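Side-chain contacts in orotidine 5'-phosphate decarboxylase (Streptomyces avermitilis, PDB 3V75), which probably catalyses the decarboxylation of orotidine 5'-phosphate to UMP, the closing step of de novo UMP biosynthesis: residues Met22-Glu25 with Ala29-Ser32; Phe88-Gly93 with Ala118-Ile123; Glu132-Leu135 with Pro140-Ser143; Leu163-Gly168 with Gly215-Val220. All coordinates share one frame; numbering follows the deposited sequence. Where two conformers were deposited one is given.

Contact 1. Residues Met22-Glu25 with Ala29-Ser32; sequences MSLE and ARLS
R30, in the first turn of helix 27-38, reaches back to the chain that leads into its own helix and donates from NE to the backbone O of E25 at 2.8 Å. The bond is bent, 132° at the hydrogen, with the nitrogen tilted from the plane of the E25 carbonyl. A turn at chi3 (-63°) in an otherwise drawn-out arginine brings NE to this oxygen. L24 crosses R30 at about a right angle and lays CD1 over one guanidinium face, 3.6 Å from NH2 and offset toward the rim.

E25 and R30 slide past each other in opposite directions, E25 CB lying 3.8 Å from R30 CG. The extended glutamate then carries its carboxylate past the arginine to A29, whose CB is 3.4 Å from E25 OE2. R33, further along the helix, takes E25 OE1 in a salt bridge, whereas R30 NH1 forms a salt bridge with D144 and R30 NH2 a hydrogen bond with G168 O. Replacing R30 with a leucine would probably leave the E25 carbonyl and the D144 carboxylate without this donor and take from L24 the flat surface it rests on.

Despite their opposite charges, then, E25 and R30 meet through backbone and aliphatic parts, and one guanidinium ties together the N-terminal loop, helix 27-38 and the loops leading into strands 145-148 and 170-176.

Contact 2. Residues Phe88-Gly93 with Ala118-Ile123; sequences FFERFG and AKRGDI
E90 and R120 form a buried salt bridge in which two guanidinium nitrogens grip a single carboxylate oxygen end-on: R120 NH2 lies 2.9 Å from E90 OE2 and R120 NH1 3.1 Å from it. The oxygen sits in the guanidinium plane, but the two flat groups stand almost perpendicular, 86° apart. NH1 meets the syn lone pair of OE2, while NH2 comes from above the carboxylate plane. S86 OG is a further hydrogen-bonding partner of OE2.

R120 is folded at chi2 (-57°), which turns its end back along its own strand; NH1 also donates to A118 O at 2.9 Å, on a lone pair in the carbonyl plane. A118 CB lies against one guanidinium face, and Y130 and F134 of helix 124-134 pack on the arginine as well.

Across the dimer interface R120 NH2 also pairs with E90 OE1 of the second subunit, and E90 OE1 with R120 NH2 of that subunit. K119, the predicted proton donor, forms salt bridges with D117 of its own chain and with D122 of the second subunit. Two glutamates and two arginines thus form a reciprocal cluster whose charges are likely to offset one another inside the interface, at the end of the strand that carries the predicted proton donor.

Contact 3. Residues Glu132-Leu135 with Pro140-Ser143; sequences EAFL and PLFS
A tight, buried reversal joins helix 124-134 to the loop before strand 145-148, the turn that leads from helix to strand in the (beta/alpha)8 barrel. F134 and S143 fasten it through the backbone: S143 N donates to F134 O at 2.9 Å, with 158° at the hydrogen. The same oxygen receives a CA-H...O contact from F142, so the amide of S143 and the alpha hydrogen of F142 converge on one carbonyl near the helix end. S143 OG turns back within its own segment and donates to L141 O at 2.9 Å, which fixes the rotation of the hydroxyl.

Apolar side chains pack around these bonds. F134 and L141 lie side by side, pointing the same way, with F134 CD1 3.8 Å from L141 CB and F134 CE1 3.9 Å from L141 CD1. A133 CB lies against one face of the F134 ring, and A133 O is 3.4 Å from L141 CB while hydrogen-bonded to S139 OG. The F134 ring also touches M116, R120 and L146 of the barrel strands, and E90 of the second subunit packs on it, so the helix end is held against both barrel and dimer interface.

F142 takes the other direction. With CG anti to the backbone N (chi1 180°), its ring leaves the F134-L141 pair and runs beside L135, its edge meeting L135 CA in the ring plane; F142 CE1 ends 3.6 Å from L135 O.

Contact 4. Residues Leu163-Gly168 with Gly215-Val220; sequences LARESG and GSFGAV
R165 and A164 of helix 158-167 pack on the ring of F217, at the start of strand 217-221, a helix-on-sheet contact in the outer layer of the (beta/alpha)8 barrel. The helix precedes strand 170-176, the neighbour of strand 217-221 in the sheet.

The apolar contacts fall on the rim of the phenyl ring, near its plane. A164 CB lies 4.0 Å from F217 CE1, and the methylene R165 CG comes to 3.6 Å from F217 CZ. L171 and L204 add hydrophobic neighbours from strand 170-176 and helix 196-207, and S216 CB lies against one ring face.

The charged end of R165 adds a second kind of contact. Its chain is extended from CG to NE and crosses the phenylalanine at about a right angle; the last turn, chi4 -81°, sets the guanidinium with one face over the ring edge, the two planes 57° apart. No hydrogen bond joins the segments; E207 takes R165 NH2 in a salt bridge, so the charge has its partner outside the two segments.

An alanine in place of F217 would probably open a gap beside A164 and leave the R165 guanidinium without the surface on which its face rests. Over the centre of that face lies F217 CE2, 3.7 Å from R165 CZ.

In the fold
The four contacts come in series along the chain and share one closed parallel (beta/alpha)8 barrel. Contacts 1 and 4, with centres 10 Å apart, meet where R30 of helix 27-38 probably hydrogen-bonds G168 O, just after helix 158-167. Contact 3 joins them: L24 packs on F142, and L135 O takes a probable hydrogen bond from S167 OG. Contact 2, whose centre is 12 Å from that of contact 3, touches it through R120 and F134, strand 113-120 leading into helix 124-134. Contacts 2 and 3 also face the second subunit. A continuous run of contacts therefore leads from the N-terminal helix to the dimer interface beside the predicted proton donor.

Contact 1. Residues Met22-Glu25 with Ala29-Ser32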
loop_
_atom_site.group_PDB
_atom_site.type_symbol
_atom_site.label_atom_id
_atom_site.label_comp_id
_atom_site.label_asym_id
_atom_site.label_seq_id
_atom_site.Cartn_x
_atom_site.Cartn_y
_atom_site.Cartn_z
HETATM N N MSE A 22 -22.584 19.632 -4.289
HETATM C CA MSE A 22 -22.945 19.630 -2.872
HETATM C C MSE A 22 -21.981 18.680 -2.173
HETATM O O MSE A 22 -21.585 17.694 -2.796
HETATM C CB MSE A 22 -24.387 19.164 -2.680
HETATM C CG MSE A 22 -25.192 20.021 -1.717
HETATM SE SE MSE A 22 -26.713 19.068 -0.953
HETATM C CE MSE A 22 -27.726 18.754 -2.588
ATOM N N SER A 23 -21.602 18.949 -0.924
ATOM C CA SER A 23 -20.651 18.041 -0.259
ATOM C C SER A 23 -21.411 16.841 0.343
ATOM O O SER A 23 -22.520 17.009 0.869
ATOM C CB SER A 23 -19.789 18.727 0.838
ATOM O OG SER A 23 -19.452 20.097 0.483
ATOM N N LEU A 24 -20.794 15.648 0.291
ATOM C CA LEU A 24 -21.282 14.531 1.102
ATOM C C LEU A 24 -21.150 14.948 2.547
ATOM O O LEU A 24 -20.138 15.583 2.928
ATOM C CB LEU A 24 -20.447 13.293 0.942
ATOM C CG LEU A 24 -20.692 12.349 -0.187
ATOM C CD1 LEU A 24 -19.603 11.303 -0.166
ATOM C CD2 LEU A 24 -22.115 11.746 0.026
ATOM N N GLU A 25 -22.152 14.580 3.352
ATOM C CA GLU A 25 -22.086 14.719 4.808
ATOM C C GLU A 25 -20.844 13.960 5.322
ATOM O O GLU A 25 -20.378 13.015 4.689
ATOM C CB GLU A 25 -23.403 14.194 5.413
ATOM C CG GLU A 25 -23.355 13.924 6.941
ATOM C CD GLU A 25 -24.669 13.473 7.623
ATOM O OE1 GLU A 25 -25.396 12.559 7.132
ATOM O OE2 GLU A 25 -24.918 14.056 8.718
ATOM N N ALA A 29 -20.586 10.691 10.480
ATOM C CA ALA A 29 -22.024 10.821 10.595
ATOM C C ALA A 29 -22.754 9.868 9.644
ATOM O O ALA A 29 -23.768 9.244 10.024
ATOM C CB ALA A 29 -22.457 12.270 10.313
ATOM N N ARG A 30 -22.293 9.769 8.396
ATOM C CA ARG A 30 -22.965 8.886 7.436
ATOM C C ARG A 30 -22.843 7.421 7.870
ATOM O O ARG A 30 -23.805 6.649 7.726
ATOM C CB ARG A 30 -22.394 9.093 6.024
ATOM C CG ARG A 30 -22.678 10.512 5.493
ATOM C CD ARG A 30 -22.312 10.634 3.998
ATOM N NE ARG A 30 -20.877 10.425 3.752
ATOM C CZ ARG A 30 -20.360 9.454 2.997
ATOM N NH1 ARG A 30 -21.156 8.560 2.404
ATOM N NH2 ARG A 30 -19.044 9.355 2.843
ATOM N N LEU A 31 -21.682 7.056 8.392
ATOM C CA LEU A 31 -21.436 5.680 8.838
ATOM C C LEU A 31 -22.339 5.353 10.054
ATOM O O LEU A 31 -22.952 4.286 10.116
ATOM C CB LEU A 31 -19.961 5.527 9.197
ATOM C CG LEU A 31 -19.624 4.208 9.905
ATOM C CD1 LEU A 31 -19.874 3.040 8.926
ATOM C CD2 LEU A 31 -18.221 4.202 10.385
ATOM N N SER A 32 -22.402 6.267 11.024
ATOM C CA SER A 32 -23.241 6.083 12.217
ATOM C C SER A 32 -24.693 5.859 11.775
ATOM O O SER A 32 -25.382 4.928 12.272
ATOM C CB SER A 32 -23.138 7.319 13.130
ATOM O OG SER A 32 -23.956 7.171 14.285
#

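Contact 2. Residues Phe88-Gly93 with Ala118-Ile123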
loop_
_atom_site.group_PDB
_atom_site.type_symbol
_atom_site.label_atom_id
_atom_site.label_comp_id
_atom_site.label_asym_id
_atom_site.label_seq_id
_atom_site.Cartn_x
_atom_site.Cartn_y
_atom_site.Cartn_z
ATOM N N PHE A 88 -6.925 -8.464 -4.123
ATOM C CA PHE A 88 -7.531 -9.576 -4.855
ATOM C C PHE A 88 -7.976 -9.172 -6.261
ATOM O O PHE A 88 -8.166 -10.027 -7.112
ATOM C CB PHE A 88 -8.696 -10.186 -4.062
ATOM C CG PHE A 88 -8.272 -10.721 -2.713
ATOM C CD1 PHE A 88 -7.151 -11.529 -2.591
ATOM C CD2 PHE A 88 -9.006 -10.432 -1.570
ATOM C CE1 PHE A 88 -6.765 -12.027 -1.301
ATOM C CE2 PHE A 88 -8.621 -10.919 -0.337
ATOM C CZ PHE A 88 -7.504 -11.700 -0.218
ATOM N N PHE A 89 -8.137 -7.865 -6.483
ATOM C CA PHE A 89 -8.445 -7.315 -7.802
ATOM C C PHE A 89 -7.118 -7.000 -8.540
ATOM O O PHE A 89 -6.973 -7.275 -9.730
ATOM C CB PHE A 89 -9.302 -6.046 -7.629
ATOM C CG PHE A 89 -10.643 -6.307 -7.023
ATOM C CD1 PHE A 89 -11.777 -6.449 -7.836
ATOM C CD2 PHE A 89 -10.772 -6.449 -5.646
ATOM C CE1 PHE A 89 -13.035 -6.712 -7.288
ATOM C CE2 PHE A 89 -12.035 -6.707 -5.073
ATOM C CZ PHE A 89 -13.176 -6.840 -5.911
ATOM N N GLU A 90 -6.152 -6.423 -7.806
ATOM C CA GLU A 90 -4.900 -5.973 -8.421
ATOM C C GLU A 90 -4.122 -7.125 -9.017
ATOM O O GLU A 90 -3.321 -6.935 -9.939
ATOM C CB GLU A 90 -4.005 -5.290 -7.383
ATOM C CG GLU A 90 -4.538 -3.998 -6.865
ATOM C CD GLU A 90 -3.578 -3.353 -5.893
ATOM O OE1 GLU A 90 -2.344 -3.432 -6.111
ATOM O OE2 GLU A 90 -4.046 -2.779 -4.883
ATOM N N ARG A 91 -4.321 -8.331 -8.470
ATOM C CA ARG A 91 -3.591 -9.501 -8.977
ATOM C C ARG A 91 -3.919 -9.788 -10.442
ATOM O O ARG A 91 -3.152 -10.467 -11.123
ATOM C CB ARG A 91 -3.826 -10.747 -8.085
ATOM C CG ARG A 91 -5.244 -11.273 -8.161
ATOM C CD ARG A 91 -5.517 -12.189 -6.964
ATOM N NE ARG A 91 -6.893 -12.711 -6.952
ATOM C CZ ARG A 91 -7.221 -13.910 -7.440
ATOM N NH1 ARG A 91 -6.288 -14.687 -7.994
ATOM N NH2 ARG A 91 -8.492 -14.323 -7.385
ATOM N N PHE A 92 -5.045 -9.250 -10.922
ATOM C CA PHE A 92 -5.397 -9.358 -12.345
ATOM C C PHE A 92 -5.042 -8.095 -13.155
ATOM O O PHE A 92 -5.462 -7.966 -14.302
ATOM C CB PHE A 92 -6.882 -9.743 -12.519
ATOM C CG PHE A 92 -7.217 -11.089 -11.931
ATOM C CD1 PHE A 92 -6.587 -12.247 -12.402
ATOM C CD2 PHE A 92 -8.099 -11.185 -10.859
ATOM C CE1 PHE A 92 -6.883 -13.505 -11.827
ATOM C CE2 PHE A 92 -8.397 -12.446 -10.279
ATOM C CZ PHE A 92 -7.796 -13.576 -10.769
ATOM N N GLY A 93 -4.254 -7.197 -12.580
ATOM C CA GLY A 93 -3.825 -5.993 -13.293
ATOM C C GLY A 93 -4.978 -5.039 -13.574
ATOM O O GLY A 93 -5.983 -4.975 -12.823
ATOM N N ALA A 118 -7.075 -0.925 0.919
ATOM C CA ALA A 118 -5.914 -0.877 0.031
ATOM C C ALA A 118 -4.610 -0.623 0.812
ATOM O O ALA A 118 -3.499 -0.736 0.253
ATOM C CB ALA A 118 -6.129 0.198 -1.023
ATOM N N LYS A 119 -4.741 -0.295 2.099
ATOM C CA LYS A 119 -3.573 -0.117 2.993
ATOM C C LYS A 119 -2.450 0.676 2.325
ATOM O O LYS A 119 -1.298 0.230 2.254
ATOM C CB LYS A 119 -3.079 -1.457 3.553
ATOM C CG LYS A 119 -4.138 -2.136 4.453
ATOM C CD LYS A 119 -3.539 -3.382 5.095
ATOM C CE LYS A 119 -4.589 -4.145 5.967
ATOM N NZ LYS A 119 -5.699 -4.717 5.111
ATOM N N ARG A 120 -2.808 1.860 1.830
ATOM C CA ARG A 120 -1.804 2.704 1.146
ATOM C C ARG A 120 -1.063 3.552 2.157
ATOM O O ARG A 120 -1.596 3.933 3.205
ATOM C CB ARG A 120 -2.482 3.625 0.119
ATOM C CG ARG A 120 -3.303 2.865 -0.941
ATOM C CD ARG A 120 -2.445 1.841 -1.696
ATOM N NE ARG A 120 -3.044 1.470 -3.000
ATOM C CZ ARG A 120 -3.340 0.232 -3.427
ATOM N NH1 ARG A 120 -3.141 -0.832 -2.630
ATOM N NH2 ARG A 120 -3.829 0.084 -4.656
ATOM N N GLY A 121 0.162 3.919 1.816
ATOM C CA GLY A 121 0.910 4.809 2.693
ATOM C C GLY A 121 2.152 5.301 1.976
ATOM O O GLY A 121 3.027 4.497 1.632
ATOM N N ASP A 122 2.226 6.611 1.743
ATOM C CA ASP A 122 3.387 7.201 1.082
ATOM C C ASP A 122 3.502 8.674 1.539
ATOM O O ASP A 122 2.861 9.068 2.526
ATOM C CB ASP A 122 3.264 7.063 -0.446
ATOM C CG ASP A 122 4.617 6.887 -1.140
ATOM O OD1 ASP A 122 5.551 7.688 -0.842
ATOM O OD2 ASP A 122 4.761 5.944 -1.955
ATOM N N ILE A 123 4.298 9.473 0.834
ATOM C CA ILE A 123 4.683 10.796 1.318
ATOM C C ILE A 123 4.256 11.881 0.331
ATOM O O ILE A 123 4.319 11.681 -0.900
ATOM C CB ILE A 123 6.236 10.801 1.417
ATOM C CG1 ILE A 123 6.659 9.965 2.649
ATOM C CG2 ILE A 123 6.858 12.160 1.418
ATOM C CD1 ILE A 123 8.123 9.390 2.408
#

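Contact 3. Residues Glu132-Leu135 with Pro140-Ser143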
loop_
_atom_site.group_PDB
_atom_site.type_symbol
_atom_site.label_atom_id
_atom_site.label_comp_id
_atom_site.label_asym_id
_atom_site.label_seq_id
_atom_site.Cartn_x
_atom_site.Cartn_y
_atom_site.Cartn_z
ATOM N N GLU A 132 -6.197 11.121 -4.298
ATOM C CA GLU A 132 -6.841 11.470 -5.585
ATOM C C GLU A 132 -7.554 10.209 -6.151
ATOM O O GLU A 132 -8.640 10.286 -6.726
ATOM C CB GLU A 132 -5.787 12.028 -6.606
ATOM C CG GLU A 132 -6.276 12.323 -8.055
ATOM C CD GLU A 132 -5.204 12.984 -8.997
ATOM O OE1 GLU A 132 -4.364 13.764 -8.471
ATOM O OE2 GLU A 132 -5.247 12.797 -10.221
ATOM N N ALA A 133 -6.872 9.057 -6.042
ATOM C CA ALA A 133 -7.419 7.808 -6.590
ATOM C C ALA A 133 -8.686 7.364 -5.837
ATOM O O ALA A 133 -9.634 6.867 -6.453
ATOM C CB ALA A 133 -6.378 6.689 -6.492
ATOM N N PHE A 134 -8.691 7.519 -4.513
ATOM C CA PHE A 134 -9.731 6.869 -3.704
ATOM C C PHE A 134 -10.688 7.816 -2.969
ATOM O O PHE A 134 -11.725 7.350 -2.468
ATOM C CB PHE A 134 -9.080 5.953 -2.665
ATOM C CG PHE A 134 -8.289 4.829 -3.267
ATOM C CD1 PHE A 134 -8.930 3.832 -3.972
ATOM C CD2 PHE A 134 -6.904 4.783 -3.158
ATOM C CE1 PHE A 134 -8.197 2.777 -4.557
ATOM C CE2 PHE A 134 -6.172 3.763 -3.724
ATOM C CZ PHE A 134 -6.815 2.733 -4.437
ATOM N N LEU A 135 -10.351 9.100 -2.825
ATOM C CA LEU A 135 -11.066 9.965 -1.867
ATOM C C LEU A 135 -11.622 11.218 -2.474
ATOM O O LEU A 135 -12.121 12.076 -1.753
ATOM C CB LEU A 135 -10.162 10.328 -0.678
ATOM C CG LEU A 135 -9.708 9.112 0.147
ATOM C CD1 LEU A 135 -8.547 9.478 1.066
ATOM C CD2 LEU A 135 -10.871 8.439 0.916
ATOM N N PRO A 140 -12.502 7.280 -10.553
ATOM C CA PRO A 140 -13.284 6.072 -10.831
ATOM C C PRO A 140 -13.140 5.066 -9.678
ATOM O O PRO A 140 -13.849 4.092 -9.748
ATOM C CB PRO A 140 -12.630 5.504 -12.111
ATOM C CG PRO A 140 -11.185 5.993 -11.996
ATOM C CD PRO A 140 -11.348 7.402 -11.473
ATOM N N LEU A 141 -12.270 5.304 -8.680
ATOM C CA LEU A 141 -12.259 4.440 -7.464
ATOM C C LEU A 141 -12.779 5.119 -6.186
ATOM O O LEU A 141 -12.482 4.654 -5.070
ATOM C CB LEU A 141 -10.888 3.798 -7.229
ATOM C CG LEU A 141 -10.416 2.844 -8.330
ATOM C CD1 LEU A 141 -8.885 2.744 -8.354
ATOM C CD2 LEU A 141 -11.005 1.467 -8.060
ATOM N N PHE A 142 -13.542 6.213 -6.339
ATOM C CA PHE A 142 -14.017 6.978 -5.177
ATOM C C PHE A 142 -14.720 6.064 -4.183
ATOM O O PHE A 142 -15.677 5.372 -4.551
ATOM C CB PHE A 142 -14.991 8.092 -5.576
ATOM C CG PHE A 142 -15.516 8.908 -4.393
ATOM C CD1 PHE A 142 -14.649 9.465 -3.465
ATOM C CD2 PHE A 142 -16.877 9.128 -4.231
ATOM C CE1 PHE A 142 -15.120 10.223 -2.376
ATOM C CE2 PHE A 142 -17.358 9.931 -3.171
ATOM C CZ PHE A 142 -16.485 10.439 -2.229
ATOM N N SER A 143 -14.266 6.102 -2.940
ATOM C CA SER A 143 -14.787 5.265 -1.865
ATOM C C SER A 143 -15.105 6.152 -0.659
ATOM O O SER A 143 -14.564 7.254 -0.518
ATOM C CB SER A 143 -13.742 4.200 -1.486
ATOM O OG SER A 143 -13.431 3.368 -2.607
#

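Contact 4. Residues Leu163-Gly168 with Gly215-Val220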
loop_
_atom_site.group_PDB
_atom_site.type_symbol
_atom_site.label_atom_id
_atom_site.label_comp_id
_atom_site.label_asym_id
_atom_site.label_seq_id
_atom_site.Cartn_x
_atom_site.Cartn_y
_atom_site.Cartn_z
ATOM N N LEU A 163 -7.965 15.756 2.181
ATOM C CA LEU A 163 -8.864 15.514 1.047
ATOM C C LEU A 163 -10.095 14.740 1.492
ATOM O O LEU A 163 -11.210 15.023 1.029
ATOM C CB LEU A 163 -8.130 14.775 -0.073
ATOM C CG LEU A 163 -8.992 14.580 -1.316
ATOM C CD1 LEU A 163 -9.704 15.905 -1.772
ATOM C CD2 LEU A 163 -8.173 13.949 -2.476
ATOM N N ALA A 164 -9.904 13.783 2.396
ATOM C CA ALA A 164 -11.050 13.066 2.957
ATOM C C ALA A 164 -12.032 14.044 3.613
ATOM O O ALA A 164 -13.256 13.964 3.369
ATOM C CB ALA A 164 -10.595 12.035 3.945
ATOM N N ARG A 165 -11.540 14.980 4.439
ATOM C CA ARG A 165 -12.469 15.933 5.068
ATOM C C ARG A 165 -13.251 16.705 4.004
ATOM O O ARG A 165 -14.434 16.973 4.158
ATOM C CB ARG A 165 -11.743 16.982 5.904
ATOM C CG ARG A 165 -11.100 16.515 7.145
ATOM C CD ARG A 165 -10.654 17.776 7.981
ATOM N NE ARG A 165 -9.921 17.321 9.164
ATOM C CZ ARG A 165 -10.567 16.887 10.240
ATOM N NH1 ARG A 165 -11.911 16.931 10.255
ATOM N NH2 ARG A 165 -9.905 16.445 11.297
ATOM N N GLU A 166 -12.556 17.133 2.947
ATOM C CA GLU A 166 -13.195 17.916 1.895
ATOM C C GLU A 166 -14.291 17.154 1.141
ATOM O O GLU A 166 -15.285 17.746 0.744
ATOM C CB GLU A 166 -12.152 18.432 0.896
ATOM C CG GLU A 166 -11.235 19.476 1.498
ATOM C CD GLU A 166 -10.174 19.951 0.538
ATOM O OE1 GLU A 166 -10.103 19.456 -0.612
ATOM O OE2 GLU A 166 -9.433 20.899 0.924
ATOM N N SER A 167 -14.112 15.848 0.952
ATOM C CA SER A 167 -15.057 15.009 0.189
ATOM C C SER A 167 -16.146 14.382 1.049
ATOM O O SER A 167 -17.060 13.770 0.518
ATOM C CB SER A 167 -14.315 13.858 -0.474
ATOM O OG SER A 167 -13.380 14.337 -1.415
ATOM N N GLY A 168 -16.026 14.492 2.364
ATOM C CA GLY A 168 -16.957 13.793 3.255
ATOM C C GLY A 168 -16.605 12.304 3.350
ATOM O O GLY A 168 -17.463 11.476 3.749
ATOM N N GLY A 215 -16.544 10.962 14.624
ATOM C CA GLY A 215 -15.581 11.521 13.690
ATOM C C GLY A 215 -15.355 10.626 12.479
ATOM O O GLY A 215 -15.782 9.461 12.452
ATOM N N SER A 216 -14.627 11.137 11.486
ATOM C CA SER A 216 -14.402 10.414 10.233
ATOM C C SER A 216 -13.114 9.622 10.155
ATOM O O SER A 216 -12.889 8.931 9.161
ATOM C CB SER A 216 -14.441 11.384 9.037
ATOM O OG SER A 216 -15.701 12.001 8.912
ATOM N N PHE A 217 -12.275 9.724 11.196
ATOM C CA PHE A 217 -10.931 9.153 11.145
ATOM C C PHE A 217 -10.821 8.010 12.133
ATOM O O PHE A 217 -10.820 8.207 13.343
ATOM C CB PHE A 217 -9.885 10.284 11.283
ATOM C CG PHE A 217 -10.055 11.304 10.189
ATOM C CD1 PHE A 217 -9.625 11.013 8.900
ATOM C CD2 PHE A 217 -10.792 12.454 10.396
ATOM C CE1 PHE A 217 -9.875 11.909 7.830
ATOM C CE2 PHE A 217 -11.030 13.357 9.334
ATOM C CZ PHE A 217 -10.572 13.066 8.063
ATOM N N GLY A 218 -10.789 6.806 11.576
ATOM C CA GLY A 218 -10.885 5.599 12.399
ATOM C C GLY A 218 -9.596 4.822 12.408
ATOM O O GLY A 218 -8.595 5.214 11.782
ATOM N N ALA A 219 -9.615 3.711 13.152
ATOM C CA ALA A 219 -8.465 2.816 13.283
ATOM C C ALA A 219 -8.874 1.398 12.881
ATOM O O ALA A 219 -10.030 1.008 13.083
ATOM C CB ALA A 219 -7.976 2.781 14.743
ATOM N N VAL A 220 -7.917 0.624 12.374
ATOM C CA VAL A 220 -8.103 -0.814 12.222
ATOM C C VAL A 220 -7.620 -1.468 13.531
ATOM O O VAL A 220 -6.469 -1.267 13.950
ATOM C CB VAL A 220 -7.324 -1.372 11.016
ATOM C CG1 VAL A 220 -7.575 -2.897 10.914
ATOM C CG2 VAL A 220 -7.771 -0.625 9.729
#